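Local coordinates for methyl-accepting chemotaxis protein (Vibrio parahaemolyticus, PDB 4EXO) that probably senses small molecules in the periplasm as a chemotaxis receptor, its Cache-type sensor domain holding a bound pyruvic acid, at residues 17-22 with 106-111; 24-29 with 127-132; 47-52 with 136-141; 72-77 with 112-117. All blocks are in the same frame, centred on the assembly; numbering follows the deposited sequence.

Overall arrangement
All four contacts lie in one single Cache domain, and three of them pack helices on its antiparallel sheet. Contacts 1 and 2 both use helix 2-28, laid on the neighbouring strands 108-115 and 120-131. Contact 3 sets helix 42-51 on strand 136-143 and is the buried one. The other three are partly buried. Contact 2 is aliphatic apart from one carboxylate, and contact 3 sets a leucine against a leucine and an indole. Contact 1 uses a phenylalanine ring and a water bridge at an exposed lysine. Contact 4 differs most: it joins a loop to the far part of strand 108-115 and holds the ligand, with its centre about 18 Å from that of contact 2.

Contact 1 of 4, residues 17-22 with 106-111; sequences ELKAYM and DGFLYF
A single water bridges Lys-19 and Asp-106 beside the ring of Phe-108, where the long N-terminal helix lies on edge strand 108-115 of the Cache-domain sheet. NZ of Lys-19 donates to the water at 2.7 Å. The water in turn donates to the backbone O of Asp-106 at 2.8 Å. NZ also has a hydrogen bond to the hydroxyl of Tyr-127, so the ammonium group has two partners. The lysine chain bends at its last torsion (chi4 -87°), which turns NZ aside while CE stays against the ring, 3.9 Å from Phe-108 CE2. The two side chains cross at about a right angle.

Leu-18 meets the same ring at its edge, close to the ring plane. It is a buried residue and also packs on Thr-140 and Ile-142 of strand 136-143. The Phe-108 ring is further bordered by Tyr-127 and has a cation-pi contact with Lys-15. The start of the strand is shaped by an Asx turn: OD1 of Asp-106 accepts from the backbone N of Phe-108 at 3.0 Å, met from above the carboxylate plane. Across the contact, the closest apolar approach is Leu-18 CD1 to Phe-108 CE1, 3.8 Å.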
loop_
_atom_site.group_PDB
_atom_site.type_symbol
_atom_site.label_atom_id
_atom_site.label_comp_id
_atom_site.label_asym_id
_atom_site.label_seq_id
_atom_site.Cartn_x
_atom_site.Cartn_y
_atom_site.Cartn_z
ATOM N N GLU A 17 7.993 7.098 -0.889
ATOM C CA GLU A 17 7.200 6.043 -0.232
ATOM C C GLU A 17 5.747 6.527 -0.026
ATOM O O GLU A 17 4.788 5.800 -0.292
ATOM C CB GLU A 17 7.817 5.693 1.136
ATOM C CG GLU A 17 9.136 4.904 1.068
ATOM C CD GLU A 17 9.983 4.960 2.350
ATOM O OE1 GLU A 17 9.423 5.081 3.453
ATOM O OE2 GLU A 17 11.244 4.879 2.257
ATOM N N LEU A 18 5.598 7.748 0.474
ATOM C CA LEU A 18 4.270 8.292 0.737
ATOM C C LEU A 18 3.420 8.315 -0.533
ATOM O O LEU A 18 2.239 8.008 -0.505
ATOM C CB LEU A 18 4.382 9.690 1.360
ATOM C CG LEU A 18 4.762 9.700 2.861
ATOM C CD1 LEU A 18 5.125 11.101 3.248
ATOM C CD2 LEU A 18 3.553 9.192 3.697
ATOM N N LYS A 19 4.007 8.719 -1.648
ATOM C CA LYS A 19 3.254 8.717 -2.920
ATOM C C LYS A 19 2.787 7.309 -3.322
ATOM O O LYS A 19 1.674 7.132 -3.817
ATOM C CB LYS A 19 4.060 9.415 -4.031
ATOM C CG LYS A 19 4.124 10.948 -3.774
ATOM C CD LYS A 19 4.773 11.715 -4.898
ATOM C CE LYS A 19 4.430 13.224 -4.802
ATOM N NZ LYS A 19 3.134 13.661 -5.489
ATOM N N ALA A 20 3.627 6.313 -3.090
ATOM C CA ALA A 20 3.279 4.898 -3.328
ATOM C C ALA A 20 2.157 4.425 -2.412
ATOM O O ALA A 20 1.185 3.803 -2.858
ATOM C CB ALA A 20 4.525 3.979 -3.141
ATOM N N TYR A 21 2.293 4.690 -1.119
ATOM C CA TYR A 21 1.245 4.276 -0.172
ATOM C C TYR A 21 -0.070 4.940 -0.516
ATOM O O TYR A 21 -1.117 4.295 -0.448
ATOM C CB TYR A 21 1.633 4.685 1.262
ATOM C CG TYR A 21 2.946 4.043 1.761
ATOM C CD1 TYR A 21 3.283 2.747 1.393
ATOM C CD2 TYR A 21 3.802 4.739 2.616
ATOM C CE1 TYR A 21 4.444 2.137 1.855
ATOM C CE2 TYR A 21 4.972 4.146 3.091
ATOM C CZ TYR A 21 5.279 2.852 2.709
ATOM O OH TYR A 21 6.443 2.264 3.146
HETATM N N MSE A 22 -0.020 6.242 -0.866
HETATM C CA MSE A 22 -1.248 6.934 -1.247
HETATM C C MSE A 22 -1.877 6.256 -2.478
HETATM O O MSE A 22 -3.093 6.052 -2.521
HETATM C CB MSE A 22 -1.004 8.435 -1.544
HETATM C CG MSE A 22 -2.281 9.206 -1.971
HETATM SE SE MSE A 22 -3.761 9.152 -0.654
HETATM C CE MSE A 22 -2.748 9.735 0.877
ATOM N N ASP A 106 1.754 20.825 -3.283
ATOM C CA ASP A 106 2.381 19.532 -3.602
ATOM C C ASP A 106 1.949 18.348 -2.732
ATOM O O ASP A 106 2.514 17.261 -2.840
ATOM C CB ASP A 106 3.898 19.651 -3.636
ATOM C CG ASP A 106 4.519 19.798 -2.245
ATOM O OD1 ASP A 106 3.790 19.828 -1.218
ATOM O OD2 ASP A 106 5.765 19.885 -2.189
ATOM N N GLY A 107 0.962 18.568 -1.884
ATOM C CA GLY A 107 0.367 17.477 -1.097
ATOM C C GLY A 107 1.000 17.304 0.278
ATOM O O GLY A 107 0.408 16.638 1.142
ATOM N N PHE A 108 2.179 17.896 0.492
ATOM C CA PHE A 108 2.977 17.612 1.703
ATOM C C PHE A 108 2.792 18.703 2.747
ATOM O O PHE A 108 2.629 19.899 2.416
ATOM C CB PHE A 108 4.480 17.452 1.392
ATOM C CG PHE A 108 4.806 16.192 0.611
ATOM C CD1 PHE A 108 4.878 14.955 1.252
ATOM C CD2 PHE A 108 4.997 16.251 -0.761
ATOM C CE1 PHE A 108 5.148 13.796 0.523
ATOM C CE2 PHE A 108 5.266 15.120 -1.499
ATOM C CZ PHE A 108 5.336 13.888 -0.860
ATOM N N LEU A 109 2.835 18.295 4.019
ATOM C CA LEU A 109 2.788 19.247 5.127
ATOM C C LEU A 109 3.525 18.651 6.323
ATOM O O LEU A 109 3.258 17.491 6.686
ATOM C CB LEU A 109 1.345 19.550 5.538
ATOM C CG LEU A 109 1.193 20.674 6.580
ATOM C CD1 LEU A 109 1.507 22.104 5.966
ATOM C CD2 LEU A 109 -0.212 20.651 7.266
ATOM N N TYR A 110 4.419 19.441 6.948
ATOM C CA TYR A 110 5.049 19.015 8.221
ATOM C C TYR A 110 4.161 19.498 9.384
ATOM O O TYR A 110 3.697 20.646 9.390
ATOM C CB TYR A 110 6.446 19.636 8.398
ATOM C CG TYR A 110 7.528 19.058 7.545
ATOM C CD1 TYR A 110 8.239 17.926 7.967
ATOM C CD2 TYR A 110 7.857 19.629 6.301
ATOM C CE1 TYR A 110 9.260 17.380 7.184
ATOM C CE2 TYR A 110 8.879 19.092 5.514
ATOM C CZ TYR A 110 9.575 17.968 5.978
ATOM O OH TYR A 110 10.579 17.405 5.241
ATOM N N PHE A 111 3.919 18.631 10.375
ATOM C CA PHE A 111 3.131 18.984 11.558
ATOM C C PHE A 111 3.368 17.883 12.585
ATOM O O PHE A 111 3.971 16.878 12.263
ATOM C CB PHE A 111 1.621 19.087 11.247
ATOM C CG PHE A 111 1.003 17.825 10.657
ATOM C CD1 PHE A 111 0.317 16.918 11.485
ATOM C CD2 PHE A 111 1.057 17.571 9.261
ATOM C CE1 PHE A 111 -0.309 15.753 10.933
ATOM C CE2 PHE A 111 0.472 16.423 8.706
ATOM C CZ PHE A 111 -0.215 15.495 9.539
HETATM O O HOH W 1 3.954 16.208 -4.939
#

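Contact 2 of 4, residues 24-29 with 127-132; sequences MGVTAI and YAEYLQ
Ile-29 and Leu-131 point at each other tip to tip, joining the residue just after helix 2-28, and the helix's last turn, to strand 120-131 of the antiparallel Cache-domain sheet. Their CD1 methyls are 4.0 Å apart. In Ile-29, CG1 sits between the backbone N and the carbonyl carbon (chi1 64°), and from there CD1 extends to the leucine. Val-26 stands about one turn earlier and presents its two methyls to different partners. CG1 of Val-26 faces CD2 of Leu-131 at 4.3 Å, so the two branches of Leu-131 go to different residues, CD2 to Val-26 and CD1 to Ile-29. CG2 of Val-26 instead touches the carboxylate of Glu-129, with OE1 at 3.9 Å. These two side chains cross at about a right angle, and the touch is plain van der Waals contact.

The carboxylate is also held within its own strand. The hydroxyl of Tyr-127 donates to OE2 of Glu-129, and OE2 lies at the ring edge, in its plane. The hydroxyl has a second partner in Lys-19. Leu-138 of the adjacent strand packs on both Val-26 and Leu-131. Another side of the helix faces the second subunit, where Thr-27 OG1 is hydrogen-bonded to the backbone N of Arg-53 of the second subunit. The Tyr-127 OH to Glu-129 OE2 bond is 2.7 Å long and uses the anti lone pair of OE2.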
loop_
_atom_site.group_PDB
_atom_site.type_symbol
_atom_site.label_atom_id
_atom_site.label_comp_id
_atom_site.label_asym_id
_atom_site.label_seq_id
_atom_site.Cartn_x
_atom_site.Cartn_y
_atom_site.Cartn_z
HETATM N N MSE A 24 -1.712 3.197 -3.343
HETATM C CA MSE A 24 -2.358 1.954 -2.922
HETATM C C MSE A 24 -3.740 2.167 -2.335
HETATM O O MSE A 24 -4.660 1.401 -2.622
HETATM C CB MSE A 24 -1.466 1.193 -1.942
HETATM C CG MSE A 24 -0.143 0.826 -2.566
HETATM SE SE MSE A 24 0.846 -0.420 -1.465
HETATM C CE MSE A 24 -0.279 -1.984 -1.590
ATOM N N GLY A 25 -3.880 3.198 -1.505
ATOM C CA GLY A 25 -5.163 3.500 -0.895
ATOM C C GLY A 25 -6.195 3.949 -1.943
ATOM O O GLY A 25 -7.307 3.443 -1.979
ATOM N N VAL A 26 -5.781 4.869 -2.816
ATOM C CA VAL A 26 -6.612 5.380 -3.883
ATOM C C VAL A 26 -7.051 4.258 -4.853
ATOM O O VAL A 26 -8.225 4.195 -5.267
ATOM C CB VAL A 26 -5.907 6.576 -4.617
ATOM C CG1 VAL A 26 -6.687 7.000 -5.915
ATOM C CG2 VAL A 26 -5.778 7.791 -3.636
ATOM N N THR A 27 -6.135 3.365 -5.181
ATOM C CA THR A 27 -6.488 2.279 -6.098
ATOM C C THR A 27 -7.284 1.165 -5.401
ATOM O O THR A 27 -8.149 0.575 -6.025
ATOM C CB THR A 27 -5.255 1.730 -6.853
ATOM O OG1 THR A 27 -4.259 1.310 -5.919
ATOM C CG2 THR A 27 -4.652 2.834 -7.745
ATOM N N ALA A 28 -7.039 0.920 -4.113
ATOM C CA ALA A 28 -7.831 -0.068 -3.374
ATOM C C ALA A 28 -9.326 0.240 -3.394
ATOM O O ALA A 28 -10.144 -0.697 -3.410
ATOM C CB ALA A 28 -7.330 -0.241 -1.924
ATOM N N ILE A 29 -9.682 1.537 -3.375
ATOM C CA ILE A 29 -11.093 1.946 -3.358
ATOM C C ILE A 29 -11.593 2.351 -4.742
ATOM O O ILE A 29 -12.726 2.770 -4.898
ATOM C CB ILE A 29 -11.351 3.083 -2.327
ATOM C CG1 ILE A 29 -10.585 4.354 -2.735
ATOM C CG2 ILE A 29 -10.958 2.587 -0.903
ATOM C CD1 ILE A 29 -11.195 5.673 -2.273
ATOM N N TYR A 127 1.054 13.555 3.790
ATOM C CA TYR A 127 0.903 13.617 2.342
ATOM C C TYR A 127 -0.587 13.357 2.057
ATOM O O TYR A 127 -1.163 12.399 2.553
ATOM C CB TYR A 127 1.812 12.607 1.603
ATOM C CG TYR A 127 1.520 12.671 0.108
ATOM C CD1 TYR A 127 1.851 13.806 -0.625
ATOM C CD2 TYR A 127 0.810 11.646 -0.524
ATOM C CE1 TYR A 127 1.527 13.902 -1.991
ATOM C CE2 TYR A 127 0.495 11.720 -1.892
ATOM C CZ TYR A 127 0.854 12.865 -2.602
ATOM O OH TYR A 127 0.569 12.967 -3.934
ATOM N N ALA A 128 -1.224 14.263 1.317
ATOM C CA ALA A 128 -2.649 14.174 1.002
ATOM C C ALA A 128 -2.968 14.406 -0.507
ATOM O O ALA A 128 -2.270 15.201 -1.222
ATOM C CB ALA A 128 -3.454 15.153 1.914
ATOM N N GLU A 129 -3.976 13.661 -0.986
ATOM C CA GLU A 129 -4.496 13.794 -2.338
ATOM C C GLU A 129 -5.994 14.064 -2.263
ATOM O O GLU A 129 -6.700 13.573 -1.359
ATOM C CB GLU A 129 -4.175 12.540 -3.182
ATOM C CG GLU A 129 -2.733 12.561 -3.752
ATOM C CD GLU A 129 -2.369 11.309 -4.631
ATOM O OE1 GLU A 129 -3.315 10.513 -4.965
ATOM O OE2 GLU A 129 -1.133 11.151 -4.944
ATOM N N TYR A 130 -6.481 14.891 -3.181
ATOM C CA TYR A 130 -7.892 15.297 -3.155
ATOM C C TYR A 130 -8.721 14.416 -4.086
ATOM O O TYR A 130 -8.344 14.223 -5.265
ATOM C CB TYR A 130 -8.007 16.780 -3.558
ATOM C CG TYR A 130 -9.430 17.308 -3.500
ATOM C CD1 TYR A 130 -10.203 17.157 -2.346
ATOM C CD2 TYR A 130 -10.009 17.957 -4.598
ATOM C CE1 TYR A 130 -11.516 17.636 -2.275
ATOM C CE2 TYR A 130 -11.324 18.441 -4.546
ATOM C CZ TYR A 130 -12.078 18.269 -3.386
ATOM O OH TYR A 130 -13.380 18.733 -3.304
ATOM N N LEU A 131 -9.797 13.846 -3.549
ATOM C CA LEU A 131 -10.720 12.977 -4.271
ATOM C C LEU A 131 -12.044 13.726 -4.458
ATOM O O LEU A 131 -12.942 13.698 -3.596
ATOM C CB LEU A 131 -10.957 11.680 -3.489
ATOM C CG LEU A 131 -9.751 10.749 -3.318
ATOM C CD1 LEU A 131 -10.177 9.565 -2.451
ATOM C CD2 LEU A 131 -9.260 10.256 -4.679
ATOM N N GLN A 132 -12.150 14.442 -5.569
ATOM C CA GLN A 132 -13.173 15.490 -5.649
ATOM C C GLN A 132 -14.624 14.984 -5.610
ATOM O O GLN A 132 -15.514 15.692 -5.117
ATOM C CB GLN A 132 -12.928 16.364 -6.887
ATOM C CG GLN A 132 -12.972 15.585 -8.188
ATOM C CD GLN A 132 -14.389 15.511 -8.787
ATOM O OE1 GLN A 132 -15.337 16.179 -8.311
ATOM N NE2 GLN A 132 -14.538 14.680 -9.819
#

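Contact 3 of 4, residues 47-52 with 136-141; sequences EILKAM and WVLGTG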
loop_
_atom_site.group_PDB
_atom_site.type_symbol
_atom_site.label_atom_id
_atom_site.label_comp_id
_atom_site.label_asym_id
_atom_site.label_seq_id
_atom_site.Cartn_x
_atom_site.Cartn_y
_atom_site.Cartn_z
ATOM N N GLU A 47 -14.439 1.610 5.235
ATOM C CA GLU A 47 -14.063 0.380 5.932
ATOM C C GLU A 47 -12.750 -0.253 5.452
ATOM O O GLU A 47 -11.975 -0.824 6.253
ATOM C CB GLU A 47 -15.239 -0.596 5.901
ATOM C CG GLU A 47 -16.398 -0.034 6.709
ATOM C CD GLU A 47 -17.658 -0.852 6.595
ATOM O OE1 GLU A 47 -17.568 -2.022 6.147
ATOM O OE2 GLU A 47 -18.728 -0.318 6.963
ATOM N N ILE A 48 -12.479 -0.123 4.157
ATOM C CA ILE A 48 -11.219 -0.560 3.582
ATOM C C ILE A 48 -10.073 0.375 4.016
ATOM O O ILE A 48 -9.022 -0.081 4.478
ATOM C CB ILE A 48 -11.286 -0.595 2.026
ATOM C CG1 ILE A 48 -12.286 -1.684 1.572
ATOM C CG2 ILE A 48 -9.891 -0.837 1.465
ATOM C CD1 ILE A 48 -12.721 -1.540 0.148
ATOM N N LEU A 49 -10.266 1.680 3.875
ATOM C CA LEU A 49 -9.117 2.582 4.131
ATOM C C LEU A 49 -8.752 2.614 5.614
ATOM O O LEU A 49 -7.579 2.736 5.964
ATOM C CB LEU A 49 -9.425 3.996 3.649
ATOM C CG LEU A 49 -9.503 4.202 2.115
ATOM C CD1 LEU A 49 -10.284 5.482 1.824
ATOM C CD2 LEU A 49 -8.094 4.264 1.549
ATOM N N LYS A 50 -9.747 2.499 6.491
ATOM C CA LYS A 50 -9.461 2.466 7.926
ATOM C C LYS A 50 -8.772 1.196 8.411
ATOM O O LYS A 50 -8.115 1.207 9.445
ATOM C CB LYS A 50 -10.755 2.685 8.714
ATOM C CG LYS A 50 -11.197 4.156 8.676
ATOM C CD LYS A 50 -12.614 4.321 9.257
ATOM C CE LYS A 50 -12.699 3.970 10.716
ATOM N NZ LYS A 50 -14.108 4.267 11.161
ATOM N N ALA A 51 -8.898 0.106 7.658
ATOM C CA ALA A 51 -8.164 -1.130 8.013
ATOM C C ALA A 51 -6.700 -1.155 7.544
ATOM O O ALA A 51 -5.850 -1.862 8.130
ATOM C CB ALA A 51 -8.915 -2.327 7.447
HETATM N N MSE A 52 -6.389 -0.415 6.471
HETATM C CA MSE A 52 -5.045 -0.455 5.888
HETATM C C MSE A 52 -3.901 0.078 6.760
HETATM O O MSE A 52 -4.016 1.137 7.425
HETATM C CB MSE A 52 -5.023 0.273 4.521
HETATM C CG MSE A 52 -5.804 -0.505 3.481
HETATM SE SE MSE A 52 -6.095 0.482 1.832
HETATM C CE MSE A 52 -4.339 0.276 1.178
ATOM N N TRP A 136 -13.146 14.414 -0.480
ATOM C CA TRP A 136 -12.228 13.896 0.539
ATOM C C TRP A 136 -10.817 14.326 0.220
ATOM O O TRP A 136 -10.300 14.047 -0.871
ATOM C CB TRP A 136 -12.257 12.373 0.642
ATOM C CG TRP A 136 -13.482 11.787 1.297
ATOM C CD1 TRP A 136 -14.554 12.456 1.831
ATOM C CD2 TRP A 136 -13.737 10.395 1.492
ATOM N NE1 TRP A 136 -15.467 11.554 2.342
ATOM C CE2 TRP A 136 -14.995 10.282 2.124
ATOM C CE3 TRP A 136 -13.024 9.227 1.190
ATOM C CZ2 TRP A 136 -15.536 9.041 2.494
ATOM C CZ3 TRP A 136 -13.582 7.991 1.524
ATOM C CH2 TRP A 136 -14.816 7.912 2.166
ATOM N N VAL A 137 -10.198 14.968 1.210
ATOM C CA VAL A 137 -8.755 15.138 1.268
ATOM C C VAL A 137 -8.269 13.933 2.066
ATOM O O VAL A 137 -8.418 13.885 3.301
ATOM C CB VAL A 137 -8.385 16.453 1.969
ATOM C CG1 VAL A 137 -6.852 16.577 2.113
ATOM C CG2 VAL A 137 -8.935 17.655 1.187
ATOM N N LEU A 138 -7.763 12.957 1.329
ATOM C CA LEU A 138 -7.326 11.662 1.898
ATOM C C LEU A 138 -5.824 11.767 2.156
ATOM O O LEU A 138 -5.088 12.129 1.250
ATOM C CB LEU A 138 -7.590 10.542 0.889
ATOM C CG LEU A 138 -7.124 9.113 1.249
ATOM C CD1 LEU A 138 -7.866 8.615 2.514
ATOM C CD2 LEU A 138 -7.342 8.128 0.082
ATOM N N GLY A 139 -5.379 11.414 3.361
ATOM C CA GLY A 139 -3.982 11.634 3.746
ATOM C C GLY A 139 -3.373 10.477 4.520
ATOM O O GLY A 139 -4.094 9.646 5.059
ATOM N N THR A 140 -2.046 10.442 4.570
ATOM C CA THR A 140 -1.329 9.538 5.441
ATOM C C THR A 140 -0.035 10.272 5.800
ATOM O O THR A 140 0.088 11.485 5.548
ATOM C CB THR A 140 -1.069 8.135 4.776
ATOM O OG1 THR A 140 -0.379 7.298 5.736
ATOM C CG2 THR A 140 -0.188 8.255 3.530
ATOM N N GLY A 141 0.929 9.589 6.403
ATOM C CA GLY A 141 2.154 10.293 6.825
ATOM C C GLY A 141 3.200 9.345 7.360
ATOM O O GLY A 141 2.918 8.164 7.601
#
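Leu-49 alone carries the helix side of this contact, in which helix 42-51 rests on strand 136-143, the middle strand of the five-stranded antiparallel Cache-domain sheet. Its CD1 methyl does all the close touching. It meets CD1 of Leu-138 tip to tip at 4.0 Å. The same methyl lies near the six-membered ring of Trp-136, approaching obliquely. Trp-136 and Leu-138 are two residues apart on the strand, and both direct their side chains to the helix. Leu-138 has CG anti to its backbone nitrogen (chi1 176°), which carries CD1 out to the leucine methyl. All three residues are buried, and the contact is wholly apolar.

The next shell packs round both sides. The indole of Trp-136 is set edge-to-face with Trp-134 and also packs on Thr-70 and Leu-71. Leu-49 touches Leu-71 too, and Ile-29, just past the end of the long helix. Met-22 and Val-26 of that helix pack on Leu-138, so the leucine joins the two helices' packing on the sheet. Strand 136-143 is held by backbone bonds to both neighbours, at Glu-129 and at Phe-61. Further out, Ile-48 packs on Ile-48 of the second subunit. The indole atom nearest Leu-49 CD1 is Trp-136 CZ3, at 4.2 Å.

Contact 4 of 4, residues 72-77 with 112-117; sequences HAIKPS and SWHKPT. With PYR (pyruvic acid), chain B.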
loop_
_atom_site.group_PDB
_atom_site.type_symbol
_atom_site.label_atom_id
_atom_site.label_comp_id
_atom_site.label_asym_id
_atom_site.label_seq_id
_atom_site.Cartn_x
_atom_site.Cartn_y
_atom_site.Cartn_z
ATOM N N HIS A 72 -11.152 8.301 10.173
ATOM C CA HIS A 72 -9.852 8.321 10.866
ATOM C C HIS A 72 -9.557 6.896 11.353
ATOM O O HIS A 72 -10.346 6.327 12.129
ATOM C CB HIS A 72 -9.821 9.334 12.039
ATOM C CG HIS A 72 -8.421 9.744 12.393
ATOM N ND1 HIS A 72 -7.545 8.909 13.071
ATOM C CD2 HIS A 72 -7.705 10.840 12.039
ATOM C CE1 HIS A 72 -6.368 9.513 13.178
ATOM N NE2 HIS A 72 -6.442 10.684 12.557
ATOM N N ALA A 73 -8.469 6.306 10.858
ATOM C CA ALA A 73 -8.172 4.889 11.137
ATOM C C ALA A 73 -7.871 4.642 12.622
ATOM O O ALA A 73 -8.164 3.566 13.136
ATOM C CB ALA A 73 -6.960 4.405 10.300
ATOM N N ILE A 74 -7.240 5.617 13.269
ATOM C CA ILE A 74 -6.763 5.468 14.652
ATOM C C ILE A 74 -7.802 5.914 15.695
ATOM O O ILE A 74 -7.975 5.260 16.742
ATOM C CB ILE A 74 -5.432 6.247 14.842
ATOM C CG1 ILE A 74 -4.344 5.725 13.848
ATOM C CG2 ILE A 74 -4.914 6.231 16.311
ATOM C CD1 ILE A 74 -3.978 4.182 14.017
ATOM N N LYS A 75 -8.437 7.055 15.436
ATOM C CA LYS A 75 -9.372 7.635 16.406
ATOM C C LYS A 75 -10.685 7.915 15.685
ATOM O O LYS A 75 -10.959 9.080 15.282
ATOM C CB LYS A 75 -8.778 8.910 17.005
ATOM C CG LYS A 75 -9.616 9.470 18.236
ATOM C CD LYS A 75 -8.958 10.741 18.776
ATOM C CE LYS A 75 -9.781 11.351 19.934
ATOM N NZ LYS A 75 -8.985 12.503 20.467
ATOM N N PRO A 76 -11.515 6.867 15.503
ATOM C CA PRO A 76 -12.750 7.072 14.721
ATOM C C PRO A 76 -13.784 8.005 15.371
ATOM O O PRO A 76 -14.674 8.482 14.666
ATOM C CB PRO A 76 -13.285 5.648 14.534
ATOM C CG PRO A 76 -12.721 4.885 15.729
ATOM C CD PRO A 76 -11.347 5.437 15.886
ATOM N N SER A 77 -13.627 8.301 16.670
ATOM C CA SER A 77 -14.407 9.339 17.344
ATOM C C SER A 77 -14.201 10.763 16.790
ATOM O O SER A 77 -15.010 11.658 17.064
ATOM C CB SER A 77 -14.220 9.299 18.872
ATOM O OG SER A 77 -12.898 9.628 19.262
ATOM N N SER A 112 2.906 18.103 13.814
ATOM C CA SER A 112 2.953 17.075 14.870
ATOM C C SER A 112 1.550 16.541 15.084
ATOM O O SER A 112 0.569 17.274 14.947
ATOM C CB SER A 112 3.488 17.651 16.177
ATOM O OG SER A 112 4.875 17.904 16.048
ATOM N N TRP A 113 1.474 15.249 15.392
ATOM C CA TRP A 113 0.220 14.561 15.596
ATOM C C TRP A 113 0.482 13.365 16.523
ATOM O O TRP A 113 1.628 12.867 16.646
ATOM C CB TRP A 113 -0.361 14.076 14.251
ATOM C CG TRP A 113 -1.827 13.751 14.342
ATOM C CD1 TRP A 113 -2.387 12.525 14.654
ATOM C CD2 TRP A 113 -2.924 14.655 14.140
ATOM N NE1 TRP A 113 -3.760 12.631 14.664
ATOM C CE2 TRP A 113 -4.117 13.915 14.327
ATOM C CE3 TRP A 113 -3.010 16.027 13.797
ATOM C CZ2 TRP A 113 -5.392 14.490 14.220
ATOM C CZ3 TRP A 113 -4.290 16.599 13.677
ATOM C CH2 TRP A 113 -5.460 15.828 13.871
ATOM N N HIS A 114 -0.584 12.885 17.148
ATOM C CA HIS A 114 -0.532 11.617 17.886
ATOM C C HIS A 114 0.194 10.555 17.036
ATOM O O HIS A 114 -0.110 10.360 15.859
ATOM C CB HIS A 114 -1.956 11.163 18.175
ATOM C CG HIS A 114 -2.062 9.771 18.737
ATOM N ND1 HIS A 114 -2.314 8.668 17.949
ATOM C CD2 HIS A 114 -2.032 9.324 20.015
ATOM C CE1 HIS A 114 -2.413 7.594 18.715
ATOM N NE2 HIS A 114 -2.265 7.971 19.978
ATOM N N LYS A 115 1.150 9.868 17.649
ATOM C CA LYS A 115 1.850 8.767 17.004
ATOM C C LYS A 115 1.427 7.448 17.712
ATOM O O LYS A 115 1.699 7.281 18.907
ATOM C CB LYS A 115 3.361 8.978 17.171
ATOM C CG LYS A 115 4.223 7.863 16.579
ATOM C CD LYS A 115 5.721 8.220 16.687
ATOM C CE LYS A 115 6.586 7.108 16.114
ATOM N NZ LYS A 115 8.063 7.420 16.176
ATOM N N PRO A 116 0.738 6.536 16.994
ATOM C CA PRO A 116 0.174 5.342 17.652
ATOM C C PRO A 116 1.149 4.585 18.536
ATOM O O PRO A 116 0.781 4.226 19.674
ATOM C CB PRO A 116 -0.313 4.487 16.475
ATOM C CG PRO A 116 -0.822 5.576 15.467
ATOM C CD PRO A 116 0.261 6.688 15.596
ATOM N N THR A 117 2.369 4.339 18.069
ATOM C CA THR A 117 3.258 3.434 18.815
ATOM C C THR A 117 3.768 4.000 20.155
ATOM O O THR A 117 4.394 3.258 20.922
ATOM C CB THR A 117 4.470 2.946 17.968
ATOM O OG1 THR A 117 5.208 4.069 17.460
ATOM C CG2 THR A 117 4.015 2.027 16.799
HETATM C C PYR B . -3.536 12.654 11.214
HETATM O O PYR B . -2.257 12.867 10.988
HETATM O OXT PYR B . -3.903 11.510 11.758
HETATM C CA PYR B . -4.508 13.630 10.894
HETATM O O3 PYR B . -5.728 13.336 11.148
HETATM C CB PYR B . -4.191 15.000 10.306
#
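His-72 and Trp-113 come together at the bound pyruvic acid, where the end of strand 69-72 faces strand 108-115. Their rings meet rim to rim, with His-72 NE2 3.9 Å from Trp-113 NE1 and the planes at 21°. His-72 NE2 donates to OXT of the ligand at 2.8 Å, with OXT near the plane of the imidazole. A weak second bond goes from NE2 to the ligand's keto oxygen O3. The other ring nitrogen, ND1, accepts from the backbone N of Lys-75 at 3.1 Å and weakly from that of Ile-74. These bonds help to set the rotation of the imidazole and are consistent with the N-H being on NE2.

Ile-74 comes next and reaches two residues of segment 112-117. Its CG2 lies 3.7 Å from CE1 of His-114, approached obliquely. Its CD1 packs on CG of Pro-116, also at 3.7 Å, and these side chains cross at about a right angle. The far nitrogen of His-114, NE2, is bonded to Asn-119.

Trp-113 lays one indole face over the ligand, whose carboxylate carbon C stands 3.3 Å above the plane, offset toward the rim of the indole. Lys-124, Tyr-59 and Tyr-63 add hydrogen bonds to the ligand. Polar groups round a small carboxylate, with an aromatic face against it, form part of the pyruvic acid pocket of this single Cache sensor domain.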